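Local structure of putative thiol-disulfide isomerase or thioredoxin (Salmonella enterica subsp. enterica serovar Typhimurium, 3L9V) at residues G64-R69 / H98-V103; D39-H44 / N169-Y174; E6-P11 / K139-R144. The protein probably catalyses the formation or exchange of disulfide bonds in exported proteins, as a DsbA-like thiol-disulfide oxidoreductase of the thioredoxin fold. All blocks are in the same frame, centred on the assembly; numbering follows the deposited sequence.

From the N terminus, residues 6-11, which run from the edge strand 5-7 into a loop, later meet 139-144, and 39-44, on the short helix 38-43, later meets 169-174 on the C-terminal helix. Interaction 1 is opened and closed between these points, joining helix 64-77 to helix 100-111 through a largely helical connection. Its loop therefore lies within both longer ones. Interaction 3 closes next, binding the N-terminal segment to the end of helix 125-140, and interaction 2 closes last, so these two cross along the chain. Interaction 1 holds helices together, interaction 2 packs two helices on the sheet, and interaction 3 ties helix end to sheet edge.

Interaction 1 of 3, residues G64-R69 / H98-V103; sequences GHELTR and HSPDDV
L67 and V103 make the tight side of this contact, methyl against methyl, with L67 CD2 4.0 Å from V103 CG2. The two side chains run at a slant to each other, and both also touch F87 of helix 80-93, so branched aliphatic groups suit a buried place between helices. V103 sets CG1 opposite its backbone N (chi1 172°), which leaves its two methyls to different neighbours: CG2 goes to the leucine, while CG1 lies 4.1 Å from the backbone O of E66. The other side is looser and nearer solvent. There the chain of E66 bends at chi2 (91°), and its OE2 comes 4.0 Å from P100 CG, a glancing approach of a carboxylate to a ring carbon. P100 suits the first turn of helix 100-111, where a residue without an N-H costs no helical bond. S99 just before it is the N-cap: D102 N donates to S99 OG over 3.3 Å, and S99 N returns a bond of 3.0 Å to D102 OD2. H98 N reaches the same oxygen at 2.8 Å from the opposite face of the carboxylate, and R105 forms a salt bridge with D102 OD1. The reciprocal bonds are a capping box, which starts helix 100-111; the packing of that helix on helix 64-77 fits the helical domain inserted into the thioredoxin fold of DsbA-like proteins.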
loop_
_atom_site.group_PDB
_atom_site.type_symbol
_atom_site.label_atom_id
_atom_site.label_comp_id
_atom_site.label_asym_id
_atom_site.label_seq_id
_atom_site.Cartn_x
_atom_site.Cartn_y
_atom_site.Cartn_z
ATOM N N GLY A 64 -7.878 -11.805 0.121
ATOM C CA GLY A 64 -7.948 -10.390 -0.234
ATOM C C GLY A 64 -8.618 -9.518 0.817
ATOM O O GLY A 64 -8.094 -8.492 1.237
ATOM N N HIS A 65 -9.793 -9.931 1.256
ATOM C CA HIS A 65 -10.582 -9.074 2.123
ATOM C C HIS A 65 -10.070 -9.103 3.537
ATOM O O HIS A 65 -10.181 -8.113 4.252
ATOM C CB HIS A 65 -12.056 -9.478 2.089
ATOM C CG HIS A 65 -12.749 -9.115 0.816
ATOM N ND1 HIS A 65 -13.371 -7.896 0.634
ATOM C CD2 HIS A 65 -12.914 -9.802 -0.339
ATOM C CE1 HIS A 65 -13.905 -7.859 -0.573
ATOM N NE2 HIS A 65 -13.644 -9.005 -1.184
ATOM N N GLU A 66 -9.517 -10.248 3.940
ATOM C CA GLU A 66 -8.979 -10.406 5.291
ATOM C C GLU A 66 -7.715 -9.563 5.484
ATOM O O GLU A 66 -7.509 -8.953 6.535
ATOM C CB GLU A 66 -8.656 -11.886 5.566
ATOM C CG GLU A 66 -9.870 -12.762 5.812
ATOM C CD GLU A 66 -10.425 -13.405 4.535
ATOM O OE1 GLU A 66 -10.051 -12.996 3.404
ATOM O OE2 GLU A 66 -11.261 -14.318 4.669
ATOM N N LEU A 67 -6.855 -9.551 4.470
ATOM C CA LEU A 67 -5.678 -8.698 4.487
ATOM C C LEU A 67 -6.076 -7.205 4.539
ATOM O O LEU A 67 -5.535 -6.459 5.328
ATOM C CB LEU A 67 -4.784 -9.019 3.285
ATOM C CG LEU A 67 -4.141 -10.424 3.464
ATOM C CD1 LEU A 67 -3.531 -10.892 2.177
ATOM C CD2 LEU A 67 -3.076 -10.386 4.564
ATOM N N THR A 68 -7.025 -6.786 3.702
ATOM C CA THR A 68 -7.490 -5.396 3.732
ATOM C C THR A 68 -7.961 -4.970 5.136
ATOM O O THR A 68 -7.676 -3.874 5.578
ATOM C CB THR A 68 -8.620 -5.144 2.689
ATOM O OG1 THR A 68 -8.091 -5.293 1.363
ATOM C CG2 THR A 68 -9.266 -3.699 2.835
ATOM N N ARG A 69 -8.673 -5.846 5.821
ATOM C CA ARG A 69 -9.158 -5.563 7.174
ATOM C C ARG A 69 -7.988 -5.573 8.131
ATOM O O ARG A 69 -7.917 -4.740 9.016
ATOM C CB ARG A 69 -10.234 -6.578 7.598
ATOM C CG ARG A 69 -10.830 -6.370 9.033
ATOM C CD ARG A 69 -12.120 -7.188 9.213
ATOM N NE ARG A 69 -13.241 -6.584 8.511
ATOM C CZ ARG A 69 -13.990 -5.599 9.007
ATOM N NH1 ARG A 69 -13.752 -5.134 10.226
ATOM N NH2 ARG A 69 -14.980 -5.085 8.286
ATOM N N HIS A 98 -2.129 -18.761 4.102
ATOM C CA HIS A 98 -3.169 -19.503 3.393
ATOM C C HIS A 98 -4.563 -19.297 3.960
ATOM O O HIS A 98 -5.542 -19.382 3.227
ATOM C CB HIS A 98 -2.889 -21.007 3.419
ATOM C CG HIS A 98 -1.450 -21.367 3.234
ATOM N ND1 HIS A 98 -0.755 -21.095 2.077
ATOM C CD2 HIS A 98 -0.582 -22.011 4.052
ATOM C CE1 HIS A 98 0.484 -21.541 2.193
ATOM N NE2 HIS A 98 0.613 -22.103 3.384
ATOM N N SER A 99 -4.658 -19.055 5.261
ATOM C CA SER A 99 -5.955 -19.021 5.929
ATOM C C SER A 99 -6.134 -17.777 6.793
ATOM O O SER A 99 -5.184 -17.080 7.090
ATOM C CB SER A 99 -6.102 -20.248 6.821
ATOM O OG SER A 99 -5.433 -20.013 8.034
ATOM N N PRO A 100 -7.375 -17.487 7.173
ATOM C CA PRO A 100 -7.621 -16.337 8.036
ATOM C C PRO A 100 -6.847 -16.436 9.333
ATOM O O PRO A 100 -6.382 -15.405 9.789
ATOM C CB PRO A 100 -9.122 -16.398 8.277
ATOM C CG PRO A 100 -9.657 -17.043 7.050
ATOM C CD PRO A 100 -8.613 -18.019 6.583
ATOM N N ASP A 101 -6.675 -17.633 9.897
ATOM C CA ASP A 101 -5.867 -17.775 11.113
ATOM C C ASP A 101 -4.408 -17.366 10.878
ATOM O O ASP A 101 -3.742 -16.837 11.768
ATOM C CB ASP A 101 -5.894 -19.221 11.654
ATOM C CG ASP A 101 -7.270 -19.654 12.170
ATOM O OD1 ASP A 101 -7.399 -20.825 12.596
ATOM O OD2 ASP A 101 -8.215 -18.842 12.162
ATOM N N ASP A 102 -3.887 -17.650 9.691
ATOM C CA ASP A 102 -2.535 -17.220 9.373
ATOM C C ASP A 102 -2.442 -15.692 9.494
ATOM O O ASP A 102 -1.486 -15.171 10.058
ATOM C CB ASP A 102 -2.171 -17.630 7.944
ATOM C CG ASP A 102 -1.812 -19.102 7.822
ATOM O OD1 ASP A 102 -1.212 -19.654 8.764
ATOM O OD2 ASP A 102 -2.105 -19.694 6.763
ATOM N N VAL A 103 -3.428 -14.989 8.926
ATOM C CA VAL A 103 -3.422 -13.512 8.919
ATOM C C VAL A 103 -3.297 -12.972 10.341
ATOM O O VAL A 103 -2.424 -12.164 10.625
ATOM C CB VAL A 103 -4.697 -12.945 8.267
ATOM C CG1 VAL A 103 -4.777 -11.423 8.435
ATOM C CG2 VAL A 103 -4.719 -13.327 6.799
#

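Interaction 2 of 3, residues D39-H44 / N169-Y174; sequences DQAIRH and NFRSRY
A41 and R171 meet where two helices of the thioredoxin fold come together, helix 38-43, which follows helix 27-35, and the C-terminal helix 167-182. Their CA atoms are 7.1 Å apart, a close approach that the small side chain of A41 makes possible, since its CB points at the neighbouring helix and leaves room for a longer chain to lie against it. From R171 CB the side chain sets out opposite the backbone N (chi1 169°), and CG arrives 3.7 Å from A41 CB. CD follows at 4.0 Å from the same methyl. The chain then bends at chi3 (71°), and at its tip NH1 is hydrogen-bonded to the backbone O of M36. Arginine thus serves twice here, with methylenes for apolar contact and a charged end that grips a carbonyl at the partly exposed margin. One turn along the C-terminal helix the contact becomes buried and aromatic. Y174 suits this depth because its ring packs with F32, edge to face, and with F162, while its OH is hydrogen-bonded to N159 OD1. I42, a long branched side chain, also touches M52 of strand 52-56 and V178, so it fills the space between sheet and helix. Its extended arm (chi2 175°) carries CD1 to the edge of the Y174 ring, in the ring plane and 4.0 Å from CE2.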
loop_
_atom_site.group_PDB
_atom_site.type_symbol
_atom_site.label_atom_id
_atom_site.label_comp_id
_atom_site.label_asym_id
_atom_site.label_seq_id
_atom_site.Cartn_x
_atom_site.Cartn_y
_atom_site.Cartn_z
ATOM N N ASP A 39 9.324 2.420 -2.764
ATOM C CA ASP A 39 8.556 3.128 -1.733
ATOM C C ASP A 39 9.461 4.103 -0.957
ATOM O O ASP A 39 9.121 5.274 -0.733
ATOM C CB ASP A 39 7.862 2.149 -0.772
ATOM C CG ASP A 39 6.588 1.543 -1.354
ATOM O OD1 ASP A 39 6.255 1.830 -2.526
ATOM O OD2 ASP A 39 5.901 0.784 -0.630
ATOM N N GLN A 40 10.632 3.633 -0.562
ATOM C CA GLN A 40 11.544 4.465 0.219
ATOM C C GLN A 40 12.065 5.652 -0.596
ATOM O O GLN A 40 12.124 6.767 -0.095
ATOM C CB GLN A 40 12.695 3.611 0.750
ATOM C CG GLN A 40 13.836 4.364 1.366
ATOM C CD GLN A 40 15.058 3.463 1.580
ATOM O OE1 GLN A 40 14.923 2.254 1.802
ATOM N NE2 GLN A 40 16.251 4.050 1.504
ATOM N N ALA A 41 12.431 5.411 -1.851
ATOM C CA ALA A 41 12.879 6.497 -2.726
ATOM C C ALA A 41 11.779 7.557 -2.909
ATOM O O ALA A 41 12.056 8.738 -3.017
ATOM C CB ALA A 41 13.349 5.945 -4.082
ATOM N N ILE A 42 10.530 7.112 -2.949
ATOM C CA ILE A 42 9.395 8.026 -3.028
ATOM C C ILE A 42 9.258 8.830 -1.723
ATOM O O ILE A 42 9.087 10.047 -1.753
ATOM C CB ILE A 42 8.086 7.264 -3.373
ATOM C CG1 ILE A 42 8.087 6.842 -4.843
ATOM C CG2 ILE A 42 6.859 8.125 -3.118
ATOM C CD1 ILE A 42 6.874 5.987 -5.218
ATOM N N ARG A 43 9.356 8.166 -0.573
ATOM C CA ARG A 43 9.245 8.888 0.685
ATOM C C ARG A 43 10.355 9.931 0.762
ATOM O O ARG A 43 10.177 11.023 1.286
ATOM C CB ARG A 43 9.304 7.918 1.876
ATOM C CG ARG A 43 7.976 7.186 2.102
ATOM C CD ARG A 43 8.055 6.161 3.248
ATOM N NE ARG A 43 6.759 5.511 3.398
ATOM C CZ ARG A 43 6.501 4.245 3.088
ATOM N NH1 ARG A 43 7.473 3.459 2.643
ATOM N NH2 ARG A 43 5.269 3.766 3.240
ATOM N N HIS A 44 11.496 9.594 0.181
ATOM C CA HIS A 44 12.635 10.484 0.189
ATOM C C HIS A 44 12.417 11.784 -0.598
ATOM O O HIS A 44 13.134 12.750 -0.388
ATOM C CB HIS A 44 13.890 9.755 -0.305
ATOM C CG HIS A 44 15.115 10.612 -0.310
ATOM N ND1 HIS A 44 15.706 11.062 -1.472
ATOM C CD2 HIS A 44 15.850 11.118 0.708
ATOM C CE1 HIS A 44 16.761 11.798 -1.167
ATOM N NE2 HIS A 44 16.869 11.851 0.145
ATOM N N ASN A 169 18.585 2.190 -11.609
ATOM C CA ASN A 169 18.049 3.153 -12.577
ATOM C C ASN A 169 16.529 3.146 -12.599
ATOM O O ASN A 169 15.901 4.201 -12.711
ATOM C CB ASN A 169 18.587 2.889 -13.987
ATOM C CG ASN A 169 20.061 3.187 -14.101
ATOM O OD1 ASN A 169 20.644 3.770 -13.200
ATOM N ND2 ASN A 169 20.670 2.786 -15.206
ATOM N N PHE A 170 15.932 1.956 -12.500
ATOM C CA PHE A 170 14.473 1.881 -12.465
ATOM C C PHE A 170 13.932 2.687 -11.290
ATOM O O PHE A 170 13.037 3.495 -11.451
ATOM C CB PHE A 170 13.937 0.442 -12.381
ATOM C CG PHE A 170 12.431 0.357 -12.514
ATOM C CD1 PHE A 170 11.606 0.563 -11.412
ATOM C CD2 PHE A 170 11.846 0.108 -13.740
ATOM C CE1 PHE A 170 10.229 0.518 -11.536
ATOM C CE2 PHE A 170 10.468 0.063 -13.867
ATOM C CZ PHE A 170 9.660 0.271 -12.762
ATOM N N ARG A 171 14.473 2.439 -10.107
ATOM C CA ARG A 171 14.056 3.140 -8.896
ATOM C C ARG A 171 14.220 4.663 -9.010
ATOM O O ARG A 171 13.323 5.431 -8.667
ATOM C CB ARG A 171 14.870 2.621 -7.708
ATOM C CG ARG A 171 14.735 3.445 -6.435
ATOM C CD ARG A 171 15.499 2.782 -5.268
ATOM N NE ARG A 171 16.951 2.874 -5.409
ATOM C CZ ARG A 171 17.802 1.851 -5.334
ATOM N NH1 ARG A 171 17.379 0.618 -5.115
ATOM N NH2 ARG A 171 19.095 2.073 -5.475
ATOM N N SER A 172 15.377 5.091 -9.498
ATOM C CA SER A 172 15.657 6.516 -9.639
ATOM C C SER A 172 14.709 7.190 -10.630
ATOM O O SER A 172 14.248 8.313 -10.397
ATOM C CB SER A 172 17.099 6.749 -10.092
ATOM O OG SER A 172 18.012 6.248 -9.137
ATOM N N ARG A 173 14.426 6.514 -11.736
ATOM C CA ARG A 173 13.562 7.115 -12.743
ATOM C C ARG A 173 12.122 7.194 -12.276
ATOM O O ARG A 173 11.451 8.189 -12.514
ATOM C CB ARG A 173 13.690 6.397 -14.086
ATOM C CG ARG A 173 15.067 6.596 -14.687
ATOM C CD ARG A 173 15.371 5.585 -15.785
ATOM N NE ARG A 173 16.785 5.667 -16.115
ATOM C CZ ARG A 173 17.409 4.871 -16.972
ATOM N NH1 ARG A 173 16.748 3.909 -17.593
ATOM N NH2 ARG A 173 18.702 5.041 -17.195
ATOM N N TYR A 174 11.654 6.157 -11.586
ATOM C CA TYR A 174 10.298 6.147 -11.047
ATOM C C TYR A 174 10.131 7.277 -10.021
ATOM O O TYR A 174 9.177 8.053 -10.090
ATOM C CB TYR A 174 9.988 4.789 -10.401
ATOM C CG TYR A 174 8.516 4.482 -10.226
ATOM C CD1 TYR A 174 7.809 3.792 -11.201
ATOM C CD2 TYR A 174 7.838 4.872 -9.079
ATOM C CE1 TYR A 174 6.462 3.504 -11.039
ATOM C CE2 TYR A 174 6.492 4.587 -8.909
ATOM C CZ TYR A 174 5.815 3.912 -9.879
ATOM O OH TYR A 174 4.493 3.626 -9.689
#

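Interaction 3 of 3, residues E6-P11 / K139-R144; sequences ESITPP and KEYGVR
E140 O and P10 O, 4.2 Å apart, are bridged by water 2, which donates to E140 O over 2.7 Å and to P10 O over 2.8 Å. Water 1 lies 2.8 Å from E140 O and also close to P10 O, with fewer protons than acceptors around it. The two carbonyls, both acceptors, could not bond directly, and water supplies the missing donors. P10 follows a cis peptide bond, which turns the N-terminal segment here, and G142, the first residue past helix 125-140 to leave helical angles, has the positive phi (67°) of a Schellman motif, easy for glycine. Deeper in, I8 CD1 approaches Y141 CD2 to 4.0 Å at a slant to the ring. A branched apolar chain and a broad ring suit this place because both pack on Y150, and F21 meets the buried Y141 ring edge to face. From the strand, E6, extended beyond CG, faces R144 beyond the helix. E6 OE1 lies near the guanidinium plane, at its edge and 3.2 Å from NH2, with the two flat groups turned 65° from each other. This salt bridge carries a weak, bent hydrogen bond (135°); the stronger partner of OE1 is H156 ND1, on the adjoining strand. A shared carboxylate and a water bridge probably hold the segment more loosely than direct bonds would, leaving I8 on Y141 as the apolar anchor.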
loop_
_atom_site.group_PDB
_atom_site.type_symbol
_atom_site.label_atom_id
_atom_site.label_comp_id
_atom_site.label_asym_id
_atom_site.label_seq_id
_atom_site.Cartn_x
_atom_site.Cartn_y
_atom_site.Cartn_z
ATOM N N GLU A 6 -0.745 9.722 -16.028
ATOM C CA GLU A 6 -1.978 10.199 -16.633
ATOM C C GLU A 6 -2.776 10.891 -15.542
ATOM O O GLU A 6 -2.746 10.462 -14.386
ATOM C CB GLU A 6 -2.786 9.029 -17.216
ATOM C CG GLU A 6 -3.035 7.910 -16.200
ATOM C CD GLU A 6 -3.762 6.701 -16.784
ATOM O OE1 GLU A 6 -4.308 5.905 -15.991
ATOM O OE2 GLU A 6 -3.790 6.544 -18.026
ATOM N N SER A 7 -3.448 11.983 -15.901
ATOM C CA SER A 7 -4.353 12.663 -14.991
ATOM C C SER A 7 -5.520 11.745 -14.738
ATOM O O SER A 7 -6.046 11.162 -15.672
ATOM C CB SER A 7 -4.908 13.931 -15.640
ATOM O OG SER A 7 -3.895 14.888 -15.856
ATOM N N ILE A 8 -5.953 11.627 -13.489
ATOM C CA ILE A 8 -7.196 10.924 -13.247
ATOM C C ILE A 8 -8.378 11.894 -13.248
ATOM O O ILE A 8 -8.250 13.069 -12.893
ATOM C CB ILE A 8 -7.183 10.089 -11.936
ATOM C CG1 ILE A 8 -7.072 11.008 -10.715
ATOM C CG2 ILE A 8 -6.071 9.036 -11.999
ATOM C CD1 ILE A 8 -7.341 10.321 -9.407
ATOM N N THR A 9 -9.527 11.378 -13.655
ATOM C CA THR A 9 -10.747 12.161 -13.663
ATOM C C THR A 9 -11.866 11.330 -13.057
ATOM O O THR A 9 -12.140 10.232 -13.522
ATOM C CB THR A 9 -11.148 12.547 -15.097
ATOM O OG1 THR A 9 -11.220 11.362 -15.894
ATOM C CG2 THR A 9 -10.122 13.492 -15.708
ATOM N N PRO A 10 -12.531 11.864 -12.029
ATOM C CA PRO A 10 -12.249 13.193 -11.496
ATOM C C PRO A 10 -11.116 13.082 -10.495
ATOM O O PRO A 10 -10.873 11.983 -10.005
ATOM C CB PRO A 10 -13.546 13.554 -10.752
ATOM C CG PRO A 10 -14.444 12.335 -10.861
ATOM C CD PRO A 10 -13.591 11.194 -11.264
ATOM N N PRO A 11 -10.437 14.195 -10.197
ATOM C CA PRO A 11 -9.394 14.251 -9.168
ATOM C C PRO A 11 -9.959 13.901 -7.793
ATOM O O PRO A 11 -11.174 13.904 -7.606
ATOM C CB PRO A 11 -8.960 15.714 -9.196
ATOM C CG PRO A 11 -9.306 16.185 -10.572
ATOM C CD PRO A 11 -10.562 15.465 -10.928
ATOM N N LYS A 139 -12.623 3.048 -5.413
ATOM C CA LYS A 139 -13.545 3.473 -6.464
ATOM C C LYS A 139 -13.314 4.918 -6.906
ATOM O O LYS A 139 -13.391 5.206 -8.094
ATOM C CB LYS A 139 -15.007 3.229 -6.073
ATOM C CG LYS A 139 -15.314 1.779 -5.687
ATOM C CD LYS A 139 -16.808 1.558 -5.477
ATOM C CE LYS A 139 -17.388 2.579 -4.510
ATOM N NZ LYS A 139 -18.866 2.427 -4.377
ATOM N N GLU A 140 -12.975 5.803 -5.970
ATOM C CA GLU A 140 -12.776 7.223 -6.283
ATOM C C GLU A 140 -11.536 7.477 -7.128
ATOM O O GLU A 140 -11.542 8.357 -7.981
ATOM C CB GLU A 140 -12.698 8.061 -5.000
ATOM C CG GLU A 140 -14.014 8.093 -4.204
ATOM C CD GLU A 140 -13.929 8.998 -2.990
ATOM O OE1 GLU A 140 -13.046 9.888 -2.951
ATOM O OE2 GLU A 140 -14.738 8.811 -2.065
ATOM N N TYR A 141 -10.472 6.719 -6.866
ATOM C CA TYR A 141 -9.225 6.864 -7.594
ATOM C C TYR A 141 -9.288 6.120 -8.916
ATOM O O TYR A 141 -8.375 6.213 -9.723
ATOM C CB TYR A 141 -8.031 6.329 -6.782
ATOM C CG TYR A 141 -7.500 7.297 -5.763
ATOM C CD1 TYR A 141 -8.018 7.331 -4.483
ATOM C CD2 TYR A 141 -6.483 8.193 -6.087
ATOM C CE1 TYR A 141 -7.551 8.215 -3.559
ATOM C CE2 TYR A 141 -6.003 9.086 -5.156
ATOM C CZ TYR A 141 -6.554 9.089 -3.887
ATOM O OH TYR A 141 -6.103 9.956 -2.929
ATOM N N GLY A 142 -10.346 5.351 -9.119
ATOM C CA GLY A 142 -10.499 4.586 -10.347
ATOM C C GLY A 142 -9.458 3.480 -10.469
ATOM O O GLY A 142 -8.954 3.219 -11.556
ATOM N N VAL A 143 -9.142 2.817 -9.359
ATOM C CA VAL A 143 -8.045 1.843 -9.354
ATOM C C VAL A 143 -8.324 0.642 -10.237
ATOM O O VAL A 143 -9.421 0.109 -10.227
ATOM C CB VAL A 143 -7.729 1.346 -7.928
ATOM C CG1 VAL A 143 -6.575 0.344 -7.954
ATOM C CG2 VAL A 143 -7.365 2.528 -7.065
ATOM N N ARG A 144 -7.320 0.200 -10.980
ATOM C CA ARG A 144 -7.500 -0.917 -11.919
ATOM C C ARG A 144 -6.578 -2.100 -11.623
ATOM O O ARG A 144 -6.704 -3.166 -12.223
ATOM C CB ARG A 144 -7.242 -0.427 -13.352
ATOM C CG ARG A 144 -8.257 0.604 -13.844
ATOM C CD ARG A 144 -8.040 0.956 -15.310
ATOM N NE ARG A 144 -7.037 2.000 -15.476
ATOM C CZ ARG A 144 -5.815 1.794 -15.958
ATOM N NH1 ARG A 144 -5.444 0.573 -16.335
ATOM N NH2 ARG A 144 -4.968 2.810 -16.071
HETATM O O HOH W 1 -12.718 10.870 -7.851
HETATM O O HOH W 2 -10.945 9.236 -10.473
#